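Local coordinates for protein urocanate hydratase (Paenibacillus sp. Soil724D2, PDB 7NED) that probably hydrates thiourocanate, a urocanate analogue, with bound NAD+ as cofactor, as one step of bacterial ergothioneine breakdown, at residues Q133-G138 with A398-W402; T139-Q144 with A175-A179. Numbering follows the deposited sequence.

Contact 1 (Q133-G138 with A398-W402); sequences QGVIQG and ARIGW. With URO ((2E)-3-(1H-imidazol-4-yl)acrylic acid), chain B.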
ATOM      1  N   GLN A 133      -5.698  23.813  14.172  1.00 15.17           N
ATOM      2  CA  GLN A 133      -4.400  24.396  13.872  1.00 18.85           C
ATOM      3  C   GLN A 133      -3.637  23.559  12.848  1.00 19.68           C
ATOM      4  O   GLN A 133      -2.811  24.082  12.088  1.00 18.35           O
ATOM      5  CB  GLN A 133      -3.580  24.529  15.154  1.00 17.99           C
ATOM      6  CG  GLN A 133      -2.282  25.256  14.863  1.00 13.78           C
ATOM      7  CD  GLN A 133      -1.370  25.395  16.037  1.00 12.93           C
ATOM      8  OE1 GLN A 133      -0.380  26.113  15.945  1.00 15.22           O
ATOM      9  NE2 GLN A 133      -1.679  24.714  17.150  1.00 14.50           N
ATOM     10  N   GLY A 134      -3.909  22.256  12.792  1.00 16.60           N
ATOM     11  CA  GLY A 134      -3.109  21.417  11.911  1.00 17.64           C
ATOM     12  C   GLY A 134      -3.113  21.900  10.478  1.00 18.58           C
ATOM     13  O   GLY A 134      -2.100  21.781   9.774  1.00 17.82           O
ATOM     14  N   VAL A 135      -4.231  22.487  10.031  1.00 17.53           N
ATOM     15  CA  VAL A 135      -4.365  22.905   8.647  1.00 17.69           C
ATOM     16  C   VAL A 135      -4.243  24.417   8.484  1.00 19.90           C
ATOM     17  O   VAL A 135      -4.250  24.913   7.350  1.00 20.33           O
ATOM     18  CB  VAL A 135      -5.703  22.399   8.052  1.00 19.12           C
ATOM     19  CG1 VAL A 135      -6.890  23.224   8.581  1.00 21.25           C
ATOM     20  CG2 VAL A 135      -5.684  22.394   6.527  1.00 28.07           C
ATOM     21  N   ILE A 136      -4.125  25.176   9.569  1.00 16.57           N
ATOM     22  CA  ILE A 136      -4.302  26.620   9.394  1.00 17.76           C
ATOM     23  C   ILE A 136      -3.129  27.241   8.627  1.00 19.58           C
ATOM     24  O   ILE A 136      -3.336  28.131   7.799  1.00 15.57           O
ATOM     25  CB  ILE A 136      -4.569  27.330  10.735  1.00 19.08           C
ATOM     26  CG1 ILE A 136      -4.940  28.788  10.473  1.00 17.49           C
ATOM     27  CG2 ILE A 136      -3.384  27.264  11.660  1.00 17.93           C
ATOM     28  CD1 ILE A 136      -5.197  29.537  11.747  1.00 19.26           C
ATOM     29  N   GLN A 137      -1.893  26.764   8.823  1.00 16.51           N
ATOM     30  CA  GLN A 137      -0.798  27.406   8.087  1.00 18.18           C
ATOM     31  C   GLN A 137      -0.867  27.088   6.604  1.00 15.63           C
ATOM     32  O   GLN A 137      -0.533  27.937   5.772  1.00 16.32           O
ATOM     33  CB  GLN A 137       0.589  26.997   8.599  1.00 16.57           C
ATOM     34  CG  GLN A 137       1.645  27.833   7.833  1.00 16.36           C
ATOM     35  CD  GLN A 137       3.094  27.677   8.323  1.00 19.17           C
ATOM     36  OE1 GLN A 137       3.391  26.905   9.221  1.00 18.51           O
ATOM     37  NE2 GLN A 137       4.003  28.418   7.693  1.00 16.06           N
ATOM     38  N   GLY A 138      -1.251  25.862   6.254  1.00 14.88           N
ATOM     39  CA  GLY A 138      -1.450  25.520   4.846  1.00 15.66           C
ATOM     40  C   GLY A 138      -2.436  26.459   4.176  1.00 16.98           C
ATOM     41  O   GLY A 138      -2.179  27.001   3.109  1.00 16.87           O
ATOM     42  N   ALA A 398      -0.224  22.613  21.063  1.00 16.55           N
ATOM     43  CA  ALA A 398       0.445  22.097  19.871  1.00 14.90           C
ATOM     44  C   ALA A 398       0.774  23.267  18.952  1.00 18.26           C
ATOM     45  O   ALA A 398       0.217  24.361  19.088  1.00 16.34           O
ATOM     46  CB  ALA A 398      -0.435  21.070  19.142  1.00 14.57           C
ATOM     47  N   ARG A 399       1.628  23.002  17.960  1.00 16.37           N
ATOM     48  CA  ARG A 399       2.021  24.027  17.010  1.00 14.61           C
ATOM     49  C   ARG A 399       2.159  23.412  15.629  1.00 17.02           C
ATOM     50  O   ARG A 399       2.671  22.292  15.498  1.00 16.01           O
ATOM     51  CB  ARG A 399       3.344  24.699  17.431  1.00 14.52           C
ATOM     52  CG  ARG A 399       3.860  25.789  16.470  1.00 15.87           C
ATOM     53  CD  ARG A 399       2.933  27.038  16.416  1.00 15.17           C
ATOM     54  NE  ARG A 399       2.946  27.813  17.654  1.00 14.60           N
ATOM     55  CZ  ARG A 399       1.871  28.177  18.348  1.00 17.05           C
ATOM     56  NH1 ARG A 399       0.634  27.833  17.966  1.00 18.11           N
ATOM     57  NH2 ARG A 399       2.048  28.839  19.476  1.00 17.67           N
ATOM     58  N   ILE A 400       1.659  24.142  14.615  1.00 17.41           N
ATOM     59  CA  ILE A 400       1.899  23.836  13.206  1.00 16.62           C
ATOM     60  C   ILE A 400       3.030  24.727  12.718  1.00 19.37           C
ATOM     61  O   ILE A 400       3.098  25.925  13.062  1.00 17.23           O
ATOM     62  CB  ILE A 400       0.633  24.031  12.351  1.00 17.61           C
ATOM     63  CG1 ILE A 400       0.879  23.580  10.898  1.00 15.23           C
ATOM     64  CG2 ILE A 400       0.189  25.454  12.384  1.00 15.68           C
ATOM     65  CD1 ILE A 400       1.036  21.977  10.794  1.00 14.92           C
ATOM     66  N   GLY A 401       3.943  24.154  11.923  1.00 15.75           N
ATOM     67  CA  GLY A 401       5.009  25.000  11.414  1.00 16.96           C
ATOM     68  C   GLY A 401       5.651  24.349  10.211  1.00 19.66           C
ATOM     69  O   GLY A 401       6.300  23.309  10.342  1.00 18.41           O
ATOM     70  N   TRP A 402       5.431  24.911   9.027  1.00 18.80           N
ATOM     71  CA  TRP A 402       5.894  24.269   7.802  1.00 16.75           C
ATOM     72  C   TRP A 402       7.396  24.430   7.688  1.00 15.92           C
ATOM     73  O   TRP A 402       7.917  25.554   7.665  1.00 20.35           O
ATOM     74  CB  TRP A 402       5.198  24.864   6.578  1.00 16.46           C
ATOM     75  CG  TRP A 402       3.812  24.371   6.410  1.00 18.10           C
ATOM     76  CD1 TRP A 402       2.847  24.300   7.371  1.00 15.64           C
ATOM     77  CD2 TRP A 402       3.220  23.884   5.198  1.00 16.66           C
ATOM     78  NE1 TRP A 402       1.685  23.794   6.831  1.00 16.52           N
ATOM     79  CE2 TRP A 402       1.894  23.517   5.501  1.00 14.96           C
ATOM     80  CE3 TRP A 402       3.687  23.717   3.887  1.00 17.62           C
ATOM     81  CZ2 TRP A 402       1.010  22.969   4.531  1.00 16.26           C
ATOM     82  CZ3 TRP A 402       2.821  23.156   2.930  1.00 16.81           C
ATOM     83  CH2 TRP A 402       1.495  22.801   3.259  1.00 18.31           C
TER
HETATM   84  OAA URO B 701      -4.048  18.394   9.624  0.69 21.59           O
HETATM   85  CAI URO B 701      -4.710  17.295   9.847  0.69 14.42           C
HETATM   86  OAB URO B 701      -4.709  16.745  10.876  0.69 14.11           O
HETATM   87  CAC URO B 701      -5.475  16.678   8.751  0.69 25.17           C
HETATM   88  CAD URO B 701      -5.488  17.239   7.570  0.69 26.90           C
HETATM   89  CAJ URO B 701      -6.276  16.514   6.645  0.69 25.48           C
HETATM   90  CAF URO B 701      -6.754  16.933   5.440  0.69 28.08           C
HETATM   91  NAH URO B 701      -7.627  16.017   4.916  0.69 29.29           N
HETATM   92  CAE URO B 701      -7.666  15.047   5.802  0.69 24.87           C
HETATM   93  NAG URO B 701      -6.870  15.299   6.864  0.69 26.80           N
HETATM   94  O   HOH W   1      -1.059  23.323   7.629  1.00 18.78           O
HETATM   95  O   HOH W   2       7.030  28.076   7.093  1.00 23.32           O

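Contact 2 (T139-Q144 with A175-A179); sequences TYEIFQ and AGTLA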
ATOM      1  N   THR A 139      -3.571  26.678   4.814  1.00 14.20           N
ATOM      2  CA  THR A 139      -4.581  27.552   4.223  1.00 14.91           C
ATOM      3  C   THR A 139      -4.073  28.986   4.127  1.00 15.97           C
ATOM      4  O   THR A 139      -4.289  29.682   3.123  1.00 17.01           O
ATOM      5  CB  THR A 139      -5.850  27.478   5.078  1.00 17.03           C
ATOM      6  OG1 THR A 139      -6.221  26.085   5.212  1.00 16.17           O
ATOM      7  CG2 THR A 139      -6.998  28.258   4.436  1.00 13.96           C
ATOM      8  N   TYR A 140      -3.408  29.450   5.171  1.00 14.40           N
ATOM      9  CA  TYR A 140      -2.821  30.777   5.130  1.00 16.59           C
ATOM     10  C   TYR A 140      -1.797  30.885   3.989  1.00 18.93           C
ATOM     11  O   TYR A 140      -1.778  31.883   3.245  1.00 16.80           O
ATOM     12  CB  TYR A 140      -2.239  31.070   6.512  1.00 14.44           C
ATOM     13  CG  TYR A 140      -1.357  32.287   6.605  1.00 15.21           C
ATOM     14  CD1 TYR A 140       0.013  32.176   6.531  1.00 16.83           C
ATOM     15  CD2 TYR A 140      -1.917  33.562   6.762  1.00 18.84           C
ATOM     16  CE1 TYR A 140       0.828  33.307   6.615  1.00 17.86           C
ATOM     17  CE2 TYR A 140      -1.118  34.683   6.840  1.00 19.61           C
ATOM     18  CZ  TYR A 140       0.247  34.552   6.779  1.00 22.37           C
ATOM     19  OH  TYR A 140       1.053  35.658   6.859  1.00 20.73           O
ATOM     20  N   GLU A 141      -0.973  29.848   3.798  1.00 16.91           N
ATOM     21  CA  GLU A 141      -0.017  29.856   2.687  1.00 18.93           C
ATOM     22  C   GLU A 141      -0.725  29.811   1.334  1.00 19.05           C
ATOM     23  O   GLU A 141      -0.232  30.376   0.353  1.00 18.63           O
ATOM     24  CB  GLU A 141       0.957  28.668   2.792  1.00 20.03           C
ATOM     25  CG  GLU A 141       2.014  28.723   3.935  1.00 24.70           C
ATOM     26  CD  GLU A 141       2.792  30.051   4.024  1.00 33.62           C
ATOM     27  OE1 GLU A 141       3.041  30.534   5.181  1.00 32.13           O
ATOM     28  OE2 GLU A 141       3.132  30.604   2.946  1.00 36.26           O
ATOM     29  N   ILE A 142      -1.872  29.134   1.245  1.00 18.17           N
ATOM     30  CA  ILE A 142      -2.668  29.226   0.015  1.00 15.08           C
ATOM     31  C   ILE A 142      -3.102  30.664  -0.227  1.00 18.86           C
ATOM     32  O   ILE A 142      -2.954  31.198  -1.336  1.00 17.48           O
ATOM     33  CB  ILE A 142      -3.893  28.292   0.069  1.00 16.27           C
ATOM     34  CG1 ILE A 142      -3.477  26.827   0.084  1.00 14.67           C
ATOM     35  CG2 ILE A 142      -4.833  28.593  -1.117  1.00 19.20           C
ATOM     36  CD1 ILE A 142      -4.614  25.874   0.495  1.00 16.97           C
ATOM     37  N   PHE A 143      -3.711  31.288   0.794  1.00 17.09           N
ATOM     38  CA  PHE A 143      -4.169  32.667   0.636  1.00 17.72           C
ATOM     39  C   PHE A 143      -3.006  33.596   0.295  1.00 18.42           C
ATOM     40  O   PHE A 143      -3.134  34.461  -0.588  1.00 19.86           O
ATOM     41  CB  PHE A 143      -4.884  33.134   1.904  1.00 17.27           C
ATOM     42  CG  PHE A 143      -6.213  32.451   2.148  1.00 18.23           C
ATOM     43  CD1 PHE A 143      -6.900  31.836   1.116  1.00 15.82           C
ATOM     44  CD2 PHE A 143      -6.777  32.440   3.408  1.00 18.74           C
ATOM     45  CE1 PHE A 143      -8.134  31.202   1.349  1.00 18.03           C
ATOM     46  CE2 PHE A 143      -8.013  31.803   3.643  1.00 18.36           C
ATOM     47  CZ  PHE A 143      -8.680  31.183   2.604  1.00 12.91           C
ATOM     48  N   GLN A 144      -1.839  33.400   0.932  1.00 18.07           N
ATOM     49  CA  GLN A 144      -0.699  34.278   0.643  1.00 20.92           C
ATOM     50  C   GLN A 144      -0.144  34.053  -0.759  1.00 23.82           C
ATOM     51  O   GLN A 144       0.277  35.014  -1.419  1.00 20.48           O
ATOM     52  CB  GLN A 144       0.415  34.121   1.679  1.00 21.90           C
ATOM     53  CG  GLN A 144       0.044  34.698   3.069  1.00 20.57           C
ATOM     54  CD  GLN A 144      -0.211  36.212   3.072  1.00 29.73           C
ATOM     55  OE1 GLN A 144      -1.156  36.704   2.443  1.00 29.15           O
ATOM     56  NE2 GLN A 144       0.607  36.947   3.813  1.00 30.72           N
ATOM     57  N   ALA A 175      -7.222  31.827   9.097  1.00 16.38           N
ATOM     58  CA  ALA A 175      -6.289  31.973   7.998  1.00 15.43           C
ATOM     59  C   ALA A 175      -6.628  33.222   7.194  1.00 18.17           C
ATOM     60  O   ALA A 175      -5.740  33.988   6.830  1.00 16.88           O
ATOM     61  CB  ALA A 175      -6.311  30.734   7.098  1.00 15.96           C
ATOM     62  N   GLY A 176      -7.915  33.438   6.927  1.00 16.43           N
ATOM     63  CA  GLY A 176      -8.315  34.614   6.163  1.00 16.22           C
ATOM     64  C   GLY A 176      -7.919  35.907   6.851  1.00 15.56           C
ATOM     65  O   GLY A 176      -7.261  36.757   6.254  1.00 18.96           O
ATOM     66  N   THR A 177      -8.267  36.064   8.126  1.00 15.66           N
ATOM     67  CA  THR A 177      -7.963  37.359   8.755  1.00 18.98           C
ATOM     68  C   THR A 177      -6.475  37.533   9.054  1.00 20.43           C
ATOM     69  O   THR A 177      -5.960  38.665   9.009  1.00 17.00           O
ATOM     70  CB  THR A 177      -8.787  37.568  10.021  1.00 19.77           C
ATOM     71  OG1 THR A 177      -8.510  36.541  10.973  1.00 17.94           O
ATOM     72  CG2 THR A 177     -10.286  37.625   9.692  1.00 19.31           C
ATOM     73  N   LEU A 178      -5.748  36.448   9.344  1.00 18.85           N
ATOM     74  CA  LEU A 178      -4.298  36.574   9.463  1.00 18.01           C
ATOM     75  C   LEU A 178      -3.673  37.119   8.187  1.00 20.98           C
ATOM     76  O   LEU A 178      -2.643  37.807   8.242  1.00 18.51           O
ATOM     77  CB  LEU A 178      -3.673  35.204   9.811  1.00 18.28           C
ATOM     78  CG  LEU A 178      -3.919  34.777  11.264  1.00 20.51           C
ATOM     79  CD1 LEU A 178      -3.519  33.360  11.458  1.00 18.55           C
ATOM     80  CD2 LEU A 178      -3.177  35.661  12.279  1.00 21.61           C
ATOM     81  N   ALA A 179      -4.252  36.796   7.027  1.00 15.40           N
ATOM     82  CA  ALA A 179      -3.778  37.313   5.757  1.00 16.88           C
ATOM     83  C   ALA A 179      -4.368  38.669   5.406  1.00 18.33           C
ATOM     84  O   ALA A 179      -4.122  39.166   4.303  1.00 20.92           O
ATOM     85  CB  ALA A 179      -4.108  36.324   4.631  1.00 17.93           C
TER
HETATM   86  O   HOH W   3      -0.120  38.177   7.169  1.00 25.83           O
HETATM   87  O   HOH W   4      -2.193  39.244   2.573  1.00 22.98           O

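Contact 1 (Q133-G138 with A398-W402)
The first turns of helix 133-150 run along strand 398-400 in nearly the same direction, their axes 23° apart and 7.3 Å away at closest; G134 and I400 come nearest, CA to CA 5.7 Å. Q133, almost fully extended, reaches across to the strand backbone. Q133 NE2 donates to A398 O (2.7 Å), while Q133 OE1 accepts from I400 N (3.1 Å) and from R399 NH1 (2.8 Å), so one amide reads a carbonyl, a backbone NH and a guanidinium. R399, whose CB points away from the helix, curls its guanidinium back to this oxygen and also forms a salt bridge with D367. One turn on, Q137 OE1 accepts from W402 N (2.9 Å). Between the two glutamines I400 lies against the helix, with its CD1 3.3 Å from G134 O and its CG2 4.1 Å from I136 CG2. G138 lets the W402 indole come close: CA to CZ2 is 3.6 Å, and a CB here would be tight. Water 1 joins G134 O, G138 N and W402 NE1. A CB on G134 would clash with the urocanate carboxylate, whose OAA is 3.7 Å from G134 C. The other side of strand 398-400 pairs with strand 351-355, which carries R352, a hydrogen-bond partner of urocanate. Glutamine amides thus satisfy backbone groups of segment 398-402 in a buried setting, joining the Rossmann-like and C-terminal regions beside the substrate pocket.

Contact 2 (T139-Q144 with A175-A179)
Small residues at and just past one helix end meet larger ones on another: helix 172-178 offers A175 and G176, A179 follows just beyond, and helix 133-150 brings Y140 and F143. The backbones come close, with Y140 CA and A175 CA only 4.7 Å apart. The A175 methyl is the bump that fills the hollow between T139, Y140 and F143; its CB lies 3.7 Å from T139 CG2, 3.7 Å from Y140 N and 4.0 Å from F143 CE2. In return F143 points its ring edge at the bare backbone of G176, CE2 to N 3.7 Å. Y140 also comes edge-on, with CE2 3.7 Å from L178 O and CD2 3.9 Å from L178 CB. The A179 methyl fits among Y140, F143 and Q144, its CB 4.1 Å from Y140 CE2 and 3.7 Å from Q144 OE1. No direct hydrogen bond crosses; two waters fill the gaps beyond, water 3 donating to Y140 OH and L178 O, and water 4 to Q144 OE1 and A179 O. Helix 378-390 flanks the pair, touching L178 through L386 and H390, and meeting Y140 through the W383 ring and a hydrogen bond between Y140 OH and N382 OD1. I142 turns instead to helix 335-344. In the Rossmann-like region, helix 133-150 precedes strand 159-163, which helix 172-178 links to the adjacent parallel strand 182-187 in a beta-alpha-beta crossover.

Helix 133-150 serves both contacts, its first turns in contact 1 and the next in contact 2. Both are buried, but contact 1 is more central, its centre about 9 Å from the centre of the chain, against about 15 Å for contact 2. Contact 1 spans 260 residues and joins two regions through direct glutamine hydrogen bonds to segment 398-402; contact 2, nested within that span, joins two helices of the Rossmann-like region by apolar fit, with polar links through water. They meet at I136, whose O lies 4.0 Å from A175 CB and whose CD1 lies 4.2 Å from L178 CD1. W383 of helix 378-390 borders both, touching I136 and Q137 in contact 1 and Y140 in contact 2.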